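Lectin-like protein (Entamoeba histolytica HM-1:IMSS-A, PDB 5ZBT) is of unknown function but may bind D-mannose through its legume-lectin-like domain, the part described here. Local coordinates at residues A[39-49]-A[66-74]; A[96-107]-A[203-214]. All coordinates share one frame; numbering follows the deposited sequence.

Contact 1 (A[39-49]-A[66-74]); sequences VVRNYDMKGPI and SSIMNGKYK
The Met69 side chain is the bump that fills the main hollow between residues 39-49 and 66-74. Its CG stands anti to the backbone N (chi1 -155°) and the chain beyond runs extended, which carries the methyl CE across the strand boundary. There CE sits over one face of the Tyr43 ring, 4.2 Å from the ring centroid, in a CH-pi contact, while SD approaches the same ring obliquely as a Met-aromatic partner. Val39 CG1, from the helix before the strand, closes the hollow from beyond, 3.5 Å from Met69 CE, and Val56 and Ile58 of the facing sheet also touch Met69. Next to Tyr43, Gly71 contributes no side chain, and the ring's CD2 side settles close to its backbone.

The other face, with Asp44, Lys46, Ile68 and Asn70, is mixed. Asp44 and Lys72 meet at about a right angle: the lysine arches over the strand end, where NZ hydrogen-bonds to Val40 O at 2.9 Å, nearly along the C=O axis. A long salt bridge to Asp44 OD1 adds to this hold. Asp44 OD2 has its own salt bridge to Lys106, and water 2 joins it to Asn70 ND2, which also hydrogen-bonds to Leu107 O. Farther along, Lys46 lies beside Ile68, CB against CG1 at 3.6 Å.

Where the pairing ends, Ile49 fits its CG1 and CD1 against Ser67 CB, at 3.6 Å from CD1. Ser67 OG is hydrogen-bonded to Ile58 O.

Four antiparallel bridges, Tyr43-Gly71 to Lys46-Ile68, set this register. Such pairing, its Tyr43, Met45 and Met69 face reaching strand 56-59 of the second sheet through Met69, is typical of the edge of a legume-lectin beta sandwich, here the outermost strand 43-46.

Contact 2 (A[96-107]-A[203-214]); sequences GGMGVWLTEEKL and IPPFYLGISATN
Trp101 and Ser211 meet through the indole N-H: NE1 lies 2.8 Å from Ser211 OG, the N-H...O angle is 156°, and the hydroxyl sits slightly off the ring plane. With CG beside the backbone N (chi1 -60°), the indole leans along the neighbouring strand, placing Gly209 O at its edge and Leu107 CD2 over one face. Ser211 OG also bonds to Phe113 O, joining the strand to a loop. Gly209, opposite Trp101, leaves room for Leu107 CD1, 4.0 Å from its CA.

Strands 97-103 and 207-213 are antiparallel neighbours inside one sheet of the lectin beta sandwich, with seven bridges from Gly97-Thr213 to Thr103-Tyr207. Their other face, turned to strands 80-90 and 220-231, is apolar. On it Leu102 lies beside Phe206, Leu102 CD2 over one ring face, 3.7 Å from the Phe206 centroid, a CH-pi contact. Val100 and Leu208 cross at a slant, CG1 of the first 3.8 Å from CD1 of the second.

At the strand end Lys106 crosses the Tyr207 ring, CG over its centre, 4.0 Å from the centroid, while Glu104 O meets the ring edge. Thr103 OG1 donates a hydrogen bond to Glu105 O and, through water 3, meets Tyr207 O.

In the fold
Contacts 1 and 2 belong to the same seven-stranded sheet, and strands 66-71 and 207-213, one from each, are direct neighbours: Met69 N lies 2.7 Å from Ile210 O, a probable hydrogen bond. Contact 1 occupies the sheet's rim, is only partly buried, and mixes its apolar methionine-tyrosine packing with charged groups. Contact 2 joins two interior strands, its centre about 6 Å from the centre of the chain, against about 12 Å for contact 1; its side chains are mostly buried aromatic and aliphatic groups, with eight backbone hydrogen bonds and an indole-hydroxyl bond. A further tie runs between them, since Lys74 NZ probably hydrogen-bonds to the backbone carbonyl Glu104 O.

Contact 1 (A[39-49]-A[66-74])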
loop_
_atom_site.group_PDB
_atom_site.type_symbol
_atom_site.label_atom_id
_atom_site.label_comp_id
_atom_site.label_asym_id
_atom_site.label_seq_id
_atom_site.Cartn_x
_atom_site.Cartn_y
_atom_site.Cartn_z
ATOM N N VAL A 39 -6.181 2.684 -15.279
ATOM C CA VAL A 39 -5.522 1.734 -14.385
ATOM C C VAL A 39 -4.625 0.795 -15.182
ATOM O O VAL A 39 -3.442 0.617 -14.862
ATOM C CB VAL A 39 -6.566 0.953 -13.563
ATOM C CG1 VAL A 39 -5.884 -0.055 -12.667
ATOM C CG2 VAL A 39 -7.411 1.887 -12.730
ATOM N N VAL A 40 -5.169 0.210 -16.257
ATOM C CA VAL A 40 -4.455 -0.798 -17.040
ATOM C C VAL A 40 -3.192 -0.221 -17.663
ATOM O O VAL A 40 -2.191 -0.930 -17.831
ATOM C CB VAL A 40 -5.386 -1.402 -18.122
ATOM C CG1 VAL A 40 -4.597 -2.214 -19.131
ATOM C CG2 VAL A 40 -6.466 -2.279 -17.488
ATOM N N ARG A 41 -3.203 1.058 -18.023
ATOM C CA ARG A 41 -2.040 1.555 -18.745
ATOM C C ARG A 41 -0.859 1.796 -17.821
ATOM O O ARG A 41 0.279 1.872 -18.294
ATOM C CB ARG A 41 -2.394 2.820 -19.539
ATOM C CG ARG A 41 -2.475 4.097 -18.733
ATOM C CD ARG A 41 -2.411 5.304 -19.653
ATOM N NE ARG A 41 -3.705 5.552 -20.280
ATOM C CZ ARG A 41 -4.536 6.510 -19.892
ATOM N NH1 ARG A 41 -4.189 7.311 -18.885
ATOM N NH2 ARG A 41 -5.702 6.663 -20.508
ATOM N N ASN A 42 -1.098 1.864 -16.515
ATOM C CA ASN A 42 -0.050 2.135 -15.548
ATOM C C ASN A 42 0.306 0.951 -14.653
ATOM O O ASN A 42 1.376 0.981 -14.037
ATOM C CB ASN A 42 -0.449 3.348 -14.694
ATOM C CG ASN A 42 -0.379 4.640 -15.489
ATOM O OD1 ASN A 42 0.440 4.755 -16.404
ATOM N ND2 ASN A 42 -1.235 5.607 -15.163
ATOM N N TYR A 43 -0.510 -0.110 -14.603
ATOM C CA TYR A 43 -0.301 -1.185 -13.629
ATOM C C TYR A 43 -0.475 -2.559 -14.260
ATOM O O TYR A 43 -1.471 -2.812 -14.941
ATOM C CB TYR A 43 -1.275 -1.041 -12.450
ATOM C CG TYR A 43 -1.011 0.175 -11.588
ATOM C CD1 TYR A 43 -1.668 1.380 -11.811
ATOM C CD2 TYR A 43 -0.108 0.112 -10.540
ATOM C CE1 TYR A 43 -1.409 2.496 -11.014
ATOM C CE2 TYR A 43 0.153 1.215 -9.736
ATOM C CZ TYR A 43 -0.489 2.394 -9.974
ATOM O OH TYR A 43 -0.206 3.458 -9.154
ATOM N N ASP A 44 0.495 -3.440 -14.033
ATOM C CA ASP A 44 0.324 -4.870 -14.244
ATOM C C ASP A 44 -0.504 -5.463 -13.113
ATOM O O ASP A 44 -0.536 -4.941 -11.993
ATOM C CB ASP A 44 1.662 -5.611 -14.273
ATOM C CG ASP A 44 2.577 -5.132 -15.353
ATOM O OD1 ASP A 44 2.097 -4.930 -16.485
ATOM O OD2 ASP A 44 3.781 -4.955 -15.051
ATOM N N MET A 45 -1.136 -6.600 -13.402
ATOM C CA MET A 45 -2.075 -7.231 -12.485
ATOM C C MET A 45 -1.795 -8.721 -12.415
ATOM O O MET A 45 -1.751 -9.397 -13.443
ATOM C CB MET A 45 -3.522 -6.963 -12.918
ATOM C CG MET A 45 -3.900 -5.506 -12.678
ATOM S SD MET A 45 -5.506 -5.025 -13.302
ATOM C CE MET A 45 -5.093 -3.524 -14.197
ATOM N N LYS A 46 -1.603 -9.228 -11.202
ATOM C CA LYS A 46 -1.176 -10.610 -10.999
ATOM C C LYS A 46 -1.943 -11.149 -9.794
ATOM O O LYS A 46 -1.616 -10.825 -8.646
ATOM C CB LYS A 46 0.333 -10.679 -10.803
ATOM C CG LYS A 46 0.869 -12.047 -10.410
ATOM C CD LYS A 46 0.677 -13.088 -11.495
ATOM C CE LYS A 46 1.935 -13.947 -11.632
ATOM N NZ LYS A 46 1.719 -15.195 -12.426
ATOM N N GLY A 47 -2.961 -11.972 -10.067
ATOM C CA GLY A 47 -3.874 -12.452 -9.058
ATOM C C GLY A 47 -5.275 -11.964 -9.363
ATOM O O GLY A 47 -5.521 -11.315 -10.385
ATOM N N PRO A 48 -6.221 -12.255 -8.477
ATOM C CA PRO A 48 -7.624 -11.871 -8.722
ATOM C C PRO A 48 -7.923 -10.390 -8.550
ATOM O O PRO A 48 -8.889 -10.024 -7.864
ATOM C CB PRO A 48 -8.394 -12.689 -7.682
ATOM C CG PRO A 48 -7.398 -12.858 -6.571
ATOM C CD PRO A 48 -6.071 -13.074 -7.265
ATOM N N ILE A 49 -7.128 -9.536 -9.185
ATOM C CA ILE A 49 -7.443 -8.116 -9.261
ATOM C C ILE A 49 -8.549 -7.916 -10.292
ATOM O O ILE A 49 -8.547 -8.560 -11.350
ATOM C CB ILE A 49 -6.184 -7.314 -9.631
ATOM C CG1 ILE A 49 -5.199 -7.299 -8.466
ATOM C CG2 ILE A 49 -6.551 -5.909 -10.082
ATOM C CD1 ILE A 49 -3.820 -7.724 -8.879
ATOM N N SER A 66 -4.383 -13.780 -2.557
ATOM C CA SER A 66 -3.497 -12.633 -2.545
ATOM C C SER A 66 -3.307 -12.149 -3.976
ATOM O O SER A 66 -3.591 -12.869 -4.930
ATOM C CB SER A 66 -2.155 -12.985 -1.894
ATOM O OG SER A 66 -1.424 -13.881 -2.713
ATOM N N SER A 67 -2.826 -10.915 -4.110
ATOM C CA SER A 67 -2.673 -10.248 -5.395
ATOM C C SER A 67 -1.547 -9.231 -5.303
ATOM O O SER A 67 -1.249 -8.716 -4.225
ATOM C CB SER A 67 -3.944 -9.515 -5.813
ATOM O OG SER A 67 -5.034 -10.410 -5.946
ATOM N N ILE A 68 -0.927 -8.942 -6.442
ATOM C CA ILE A 68 0.030 -7.851 -6.554
ATOM C C ILE A 68 -0.336 -7.010 -7.774
ATOM O O ILE A 68 -0.613 -7.540 -8.855
ATOM C CB ILE A 68 1.489 -8.348 -6.630
ATOM C CG1 ILE A 68 1.720 -9.260 -7.833
ATOM C CG2 ILE A 68 1.873 -9.087 -5.351
ATOM C CD1 ILE A 68 3.087 -9.940 -7.809
ATOM N N MET A 69 -0.374 -5.706 -7.583
ATOM C CA MET A 69 -0.613 -4.736 -8.637
ATOM C C MET A 69 0.691 -3.958 -8.775
ATOM O O MET A 69 1.095 -3.267 -7.837
ATOM C CB MET A 69 -1.784 -3.835 -8.246
ATOM C CG MET A 69 -2.540 -3.183 -9.362
ATOM S SD MET A 69 -3.888 -2.288 -8.586
ATOM C CE MET A 69 -4.173 -1.034 -9.800
ATOM N N ASN A 70 1.356 -4.091 -9.925
ATOM C CA ASN A 70 2.706 -3.575 -10.154
ATOM C C ASN A 70 2.674 -2.379 -11.094
ATOM O O ASN A 70 2.216 -2.504 -12.236
ATOM C CB ASN A 70 3.605 -4.646 -10.769
ATOM C CG ASN A 70 4.169 -5.569 -9.752
ATOM O OD1 ASN A 70 4.266 -5.217 -8.573
ATOM N ND2 ASN A 70 4.550 -6.771 -10.186
ATOM N N GLY A 71 3.193 -1.240 -10.630
ATOM C CA GLY A 71 3.402 -0.102 -11.501
ATOM C C GLY A 71 4.270 -0.492 -12.686
ATOM O O GLY A 71 5.289 -1.166 -12.525
ATOM N N LYS A 72 3.866 -0.106 -13.892
ATOM C CA LYS A 72 4.678 -0.440 -15.054
ATOM C C LYS A 72 5.926 0.432 -15.156
ATOM O O LYS A 72 6.977 -0.054 -15.589
ATOM C CB LYS A 72 3.842 -0.312 -16.331
ATOM C CG LYS A 72 2.723 -1.324 -16.420
ATOM C CD LYS A 72 2.375 -1.616 -17.852
ATOM C CE LYS A 72 0.943 -1.253 -18.151
ATOM N NZ LYS A 72 0.154 -2.491 -18.332
ATOM N N TYR A 73 5.837 1.697 -14.740
ATOM C CA TYR A 73 6.864 2.694 -15.014
ATOM C C TYR A 73 7.547 3.135 -13.723
ATOM O O TYR A 73 6.890 3.618 -12.794
ATOM C CB TYR A 73 6.247 3.876 -15.770
ATOM C CG TYR A 73 5.559 3.374 -17.023
ATOM C CD1 TYR A 73 6.291 2.724 -18.014
ATOM C CD2 TYR A 73 4.179 3.477 -17.190
ATOM C CE1 TYR A 73 5.678 2.212 -19.157
ATOM C CE2 TYR A 73 3.555 2.970 -18.333
ATOM C CZ TYR A 73 4.313 2.337 -19.317
ATOM O OH TYR A 73 3.731 1.824 -20.470
ATOM N N LYS A 74 8.864 2.953 -13.672
ATOM C CA LYS A 74 9.662 3.425 -12.550
ATOM C C LYS A 74 9.695 4.951 -12.528
ATOM O O LYS A 74 9.941 5.594 -13.561
ATOM C CB LYS A 74 11.072 2.851 -12.659
ATOM C CG LYS A 74 12.034 3.360 -11.607
ATOM C CD LYS A 74 13.387 2.652 -11.712
ATOM C CE LYS A 74 13.634 1.792 -10.477
ATOM N NZ LYS A 74 14.653 0.728 -10.722
HETATM O O HOH W 1 3.482 2.937 -13.155
HETATM O O HOH W 2 4.420 -7.145 -13.285
#

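Contact 2 (A[96-107]-A[203-214])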
loop_
_atom_site.group_PDB
_atom_site.type_symbol
_atom_site.label_atom_id
_atom_site.label_comp_id
_atom_site.label_asym_id
_atom_site.label_seq_id
_atom_site.Cartn_x
_atom_site.Cartn_y
_atom_site.Cartn_z
ATOM N N GLY A 96 -5.603 -11.102 7.226
ATOM C CA GLY A 96 -4.592 -10.670 6.279
ATOM C C GLY A 96 -4.192 -9.213 6.443
ATOM O O GLY A 96 -4.248 -8.629 7.533
ATOM N N GLY A 97 -3.760 -8.625 5.333
ATOM C CA GLY A 97 -3.376 -7.228 5.319
ATOM C C GLY A 97 -3.044 -6.771 3.914
ATOM O O GLY A 97 -3.151 -7.526 2.950
ATOM N N MET A 98 -2.595 -5.529 3.829
ATOM C CA MET A 98 -2.340 -4.816 2.587
ATOM C C MET A 98 -0.938 -4.235 2.626
ATOM O O MET A 98 -0.469 -3.811 3.681
ATOM C CB MET A 98 -3.302 -3.645 2.415
ATOM C CG MET A 98 -4.422 -3.811 1.448
ATOM S SD MET A 98 -5.268 -2.208 1.417
ATOM C CE MET A 98 -4.089 -1.296 0.422
ATOM N N GLY A 99 -0.296 -4.158 1.476
ATOM C CA GLY A 99 0.998 -3.506 1.374
ATOM C C GLY A 99 1.032 -2.491 0.256
ATOM O O GLY A 99 0.468 -2.712 -0.819
ATOM N N VAL A 100 1.694 -1.369 0.519
ATOM C CA VAL A 100 2.079 -0.427 -0.520
ATOM C C VAL A 100 3.600 -0.430 -0.597
ATOM O O VAL A 100 4.285 -0.398 0.430
ATOM C CB VAL A 100 1.524 0.979 -0.257
ATOM C CG1 VAL A 100 1.907 1.931 -1.436
ATOM C CG2 VAL A 100 0.026 0.912 -0.076
ATOM N N TRP A 101 4.128 -0.494 -1.805
ATOM C CA TRP A 101 5.516 -0.869 -1.989
ATOM C C TRP A 101 6.224 0.166 -2.844
ATOM O O TRP A 101 5.682 0.619 -3.850
ATOM C CB TRP A 101 5.619 -2.249 -2.653
ATOM C CG TRP A 101 4.977 -3.399 -1.892
ATOM C CD1 TRP A 101 3.636 -3.720 -1.833
ATOM C CD2 TRP A 101 5.665 -4.406 -1.131
ATOM N NE1 TRP A 101 3.459 -4.858 -1.075
ATOM C CE2 TRP A 101 4.687 -5.296 -0.633
ATOM C CE3 TRP A 101 7.020 -4.640 -0.823
ATOM C CZ2 TRP A 101 5.020 -6.398 0.160
ATOM C CZ3 TRP A 101 7.347 -5.742 -0.036
ATOM C CH2 TRP A 101 6.347 -6.604 0.444
ATOM N N LEU A 102 7.440 0.528 -2.446
ATOM C CA LEU A 102 8.298 1.422 -3.231
ATOM C C LEU A 102 9.617 0.679 -3.400
ATOM O O LEU A 102 10.433 0.635 -2.471
ATOM C CB LEU A 102 8.477 2.777 -2.549
ATOM C CG LEU A 102 7.209 3.665 -2.424
ATOM C CD1 LEU A 102 6.243 3.196 -1.323
ATOM C CD2 LEU A 102 7.565 5.129 -2.190
ATOM N N THR A 103 9.808 0.050 -4.561
ATOM C CA THR A 103 10.890 -0.910 -4.723
ATOM C C THR A 103 11.703 -0.654 -5.979
ATOM O O THR A 103 11.236 -0.046 -6.950
ATOM C CB THR A 103 10.381 -2.363 -4.751
ATOM O OG1 THR A 103 9.339 -2.508 -5.736
ATOM C CG2 THR A 103 9.887 -2.763 -3.366
ATOM N N GLU A 104 12.936 -1.169 -5.931
ATOM C CA GLU A 104 13.874 -1.061 -7.044
ATOM C C GLU A 104 13.409 -1.856 -8.265
ATOM O O GLU A 104 13.701 -1.464 -9.403
ATOM C CB GLU A 104 15.262 -1.529 -6.583
ATOM C CG GLU A 104 16.320 -1.605 -7.679
ATOM C CD GLU A 104 17.651 -2.148 -7.169
ATOM O OE1 GLU A 104 18.588 -1.337 -6.954
ATOM O OE2 GLU A 104 17.752 -3.385 -6.973
ATOM N N GLU A 105 12.682 -2.962 -8.055
ATOM C CA GLU A 105 12.125 -3.767 -9.138
ATOM C C GLU A 105 10.659 -4.069 -8.855
ATOM O O GLU A 105 10.174 -3.897 -7.731
ATOM C CB GLU A 105 12.906 -5.078 -9.314
ATOM C CG GLU A 105 14.385 -4.876 -9.627
ATOM C CD GLU A 105 14.632 -4.217 -10.989
ATOM O OE1 GLU A 105 13.671 -4.118 -11.795
ATOM O OE2 GLU A 105 15.797 -3.808 -11.252
ATOM N N LYS A 106 9.946 -4.511 -9.890
ATOM C CA LYS A 106 8.541 -4.853 -9.716
ATOM C C LYS A 106 8.402 -6.010 -8.731
ATOM O O LYS A 106 9.279 -6.873 -8.622
ATOM C CB LYS A 106 7.898 -5.233 -11.048
ATOM C CG LYS A 106 7.800 -4.123 -12.070
ATOM C CD LYS A 106 7.663 -4.734 -13.459
ATOM C CE LYS A 106 7.587 -3.687 -14.533
ATOM N NZ LYS A 106 6.415 -3.986 -15.386
ATOM N N LEU A 107 7.286 -6.026 -8.010
ATOM C CA LEU A 107 7.068 -7.078 -7.028
ATOM C C LEU A 107 6.939 -8.438 -7.696
ATOM O O LEU A 107 6.336 -8.573 -8.765
ATOM C CB LEU A 107 5.798 -6.813 -6.222
ATOM C CG LEU A 107 5.775 -5.558 -5.364
ATOM C CD1 LEU A 107 4.328 -5.293 -4.904
ATOM C CD2 LEU A 107 6.740 -5.711 -4.187
ATOM N N ILE A 203 14.944 7.242 -0.686
ATOM C CA ILE A 203 14.053 6.574 -1.635
ATOM C C ILE A 203 14.586 6.800 -3.044
ATOM O O ILE A 203 14.344 7.860 -3.641
ATOM C CB ILE A 203 12.601 7.063 -1.513
ATOM C CG1 ILE A 203 12.108 6.896 -0.071
ATOM C CG2 ILE A 203 11.710 6.297 -2.467
ATOM C CD1 ILE A 203 10.697 7.350 0.148
ATOM N N PRO A 204 15.302 5.838 -3.612
ATOM C CA PRO A 204 15.732 5.947 -5.012
ATOM C C PRO A 204 14.539 5.824 -5.946
ATOM O O PRO A 204 13.426 5.523 -5.488
ATOM C CB PRO A 204 16.698 4.757 -5.174
ATOM C CG PRO A 204 16.944 4.231 -3.791
ATOM C CD PRO A 204 15.721 4.569 -3.002
ATOM N N PRO A 205 14.717 6.041 -7.251
ATOM C CA PRO A 205 13.618 5.769 -8.198
ATOM C C PRO A 205 12.960 4.413 -7.932
ATOM O O PRO A 205 13.628 3.440 -7.580
ATOM C CB PRO A 205 14.316 5.802 -9.560
ATOM C CG PRO A 205 15.492 6.735 -9.358
ATOM C CD PRO A 205 15.919 6.596 -7.920
ATOM N N PHE A 206 11.635 4.349 -8.078
ATOM C CA PHE A 206 10.920 3.156 -7.638
ATOM C C PHE A 206 9.729 2.838 -8.539
ATOM O O PHE A 206 9.177 3.698 -9.229
ATOM C CB PHE A 206 10.437 3.296 -6.180
ATOM C CG PHE A 206 9.447 4.425 -5.963
ATOM C CD1 PHE A 206 9.879 5.690 -5.563
ATOM C CD2 PHE A 206 8.092 4.225 -6.150
ATOM C CE1 PHE A 206 8.977 6.727 -5.352
ATOM C CE2 PHE A 206 7.185 5.261 -5.947
ATOM C CZ PHE A 206 7.627 6.510 -5.542
ATOM N N TYR A 207 9.330 1.574 -8.494
ATOM C CA TYR A 207 8.013 1.156 -8.944
ATOM C C TYR A 207 7.051 1.150 -7.764
ATOM O O TYR A 207 7.387 0.671 -6.676
ATOM C CB TYR A 207 8.054 -0.244 -9.542
ATOM C CG TYR A 207 8.949 -0.449 -10.746
ATOM C CD1 TYR A 207 8.447 -0.294 -12.038
ATOM C CD2 TYR A 207 10.263 -0.871 -10.596
ATOM C CE1 TYR A 207 9.241 -0.517 -13.152
ATOM C CE2 TYR A 207 11.064 -1.096 -11.695
ATOM C CZ TYR A 207 10.546 -0.920 -12.974
ATOM O OH TYR A 207 11.335 -1.151 -14.071
ATOM N N LEU A 208 5.840 1.644 -7.992
ATOM C CA LEU A 208 4.813 1.652 -6.962
ATOM C C LEU A 208 3.989 0.374 -7.074
ATOM O O LEU A 208 3.421 0.082 -8.136
ATOM C CB LEU A 208 3.918 2.884 -7.093
ATOM C CG LEU A 208 2.861 2.968 -5.989
ATOM C CD1 LEU A 208 3.543 3.138 -4.626
ATOM C CD2 LEU A 208 1.909 4.097 -6.247
ATOM N N GLY A 209 3.923 -0.389 -5.989
ATOM C CA GLY A 209 3.131 -1.601 -5.951
ATOM C C GLY A 209 2.058 -1.549 -4.879
ATOM O O GLY A 209 2.189 -0.843 -3.874
ATOM N N ILE A 210 0.985 -2.299 -5.105
ATOM C CA ILE A 210 -0.044 -2.538 -4.103
ATOM C C ILE A 210 -0.272 -4.039 -4.045
ATOM O O ILE A 210 -0.261 -4.714 -5.082
ATOM C CB ILE A 210 -1.358 -1.787 -4.424
ATOM C CG1 ILE A 210 -1.103 -0.285 -4.537
ATOM C CG2 ILE A 210 -2.451 -2.056 -3.351
ATOM C CD1 ILE A 210 -2.245 0.482 -5.149
ATOM N N SER A 211 -0.450 -4.567 -2.835
ATOM C CA SER A 211 -0.647 -5.997 -2.639
ATOM C C SER A 211 -1.542 -6.226 -1.433
ATOM O O SER A 211 -1.736 -5.335 -0.597
ATOM C CB SER A 211 0.677 -6.724 -2.429
ATOM O OG SER A 211 1.175 -6.443 -1.139
ATOM N N ALA A 212 -2.071 -7.446 -1.336
ATOM C CA ALA A 212 -2.863 -7.793 -0.170
ATOM C C ALA A 212 -2.990 -9.302 -0.077
ATOM O O ALA A 212 -2.911 -10.013 -1.079
ATOM C CB ALA A 212 -4.262 -7.148 -0.206
ATOM N N THR A 213 -3.195 -9.776 1.139
ATOM C CA THR A 213 -3.524 -11.170 1.381
ATOM C C THR A 213 -4.710 -11.218 2.334
ATOM O O THR A 213 -4.837 -10.366 3.217
ATOM C CB THR A 213 -2.328 -11.933 1.968
ATOM O OG1 THR A 213 -2.683 -13.303 2.151
ATOM C CG2 THR A 213 -1.904 -11.346 3.320
ATOM N N ASN A 214 -5.600 -12.194 2.142
ATOM C CA ASN A 214 -6.661 -12.368 3.130
ATOM C C ASN A 214 -6.215 -13.182 4.340
ATOM O O ASN A 214 -6.951 -13.244 5.336
ATOM C CB ASN A 214 -7.897 -13.038 2.513
ATOM C CG ASN A 214 -8.549 -12.201 1.415
ATOM O OD1 ASN A 214 -9.205 -12.757 0.518
ATOM N ND2 ASN A 214 -8.351 -10.876 1.451
HETATM O O HOH W 3 6.630 -1.973 -6.021
#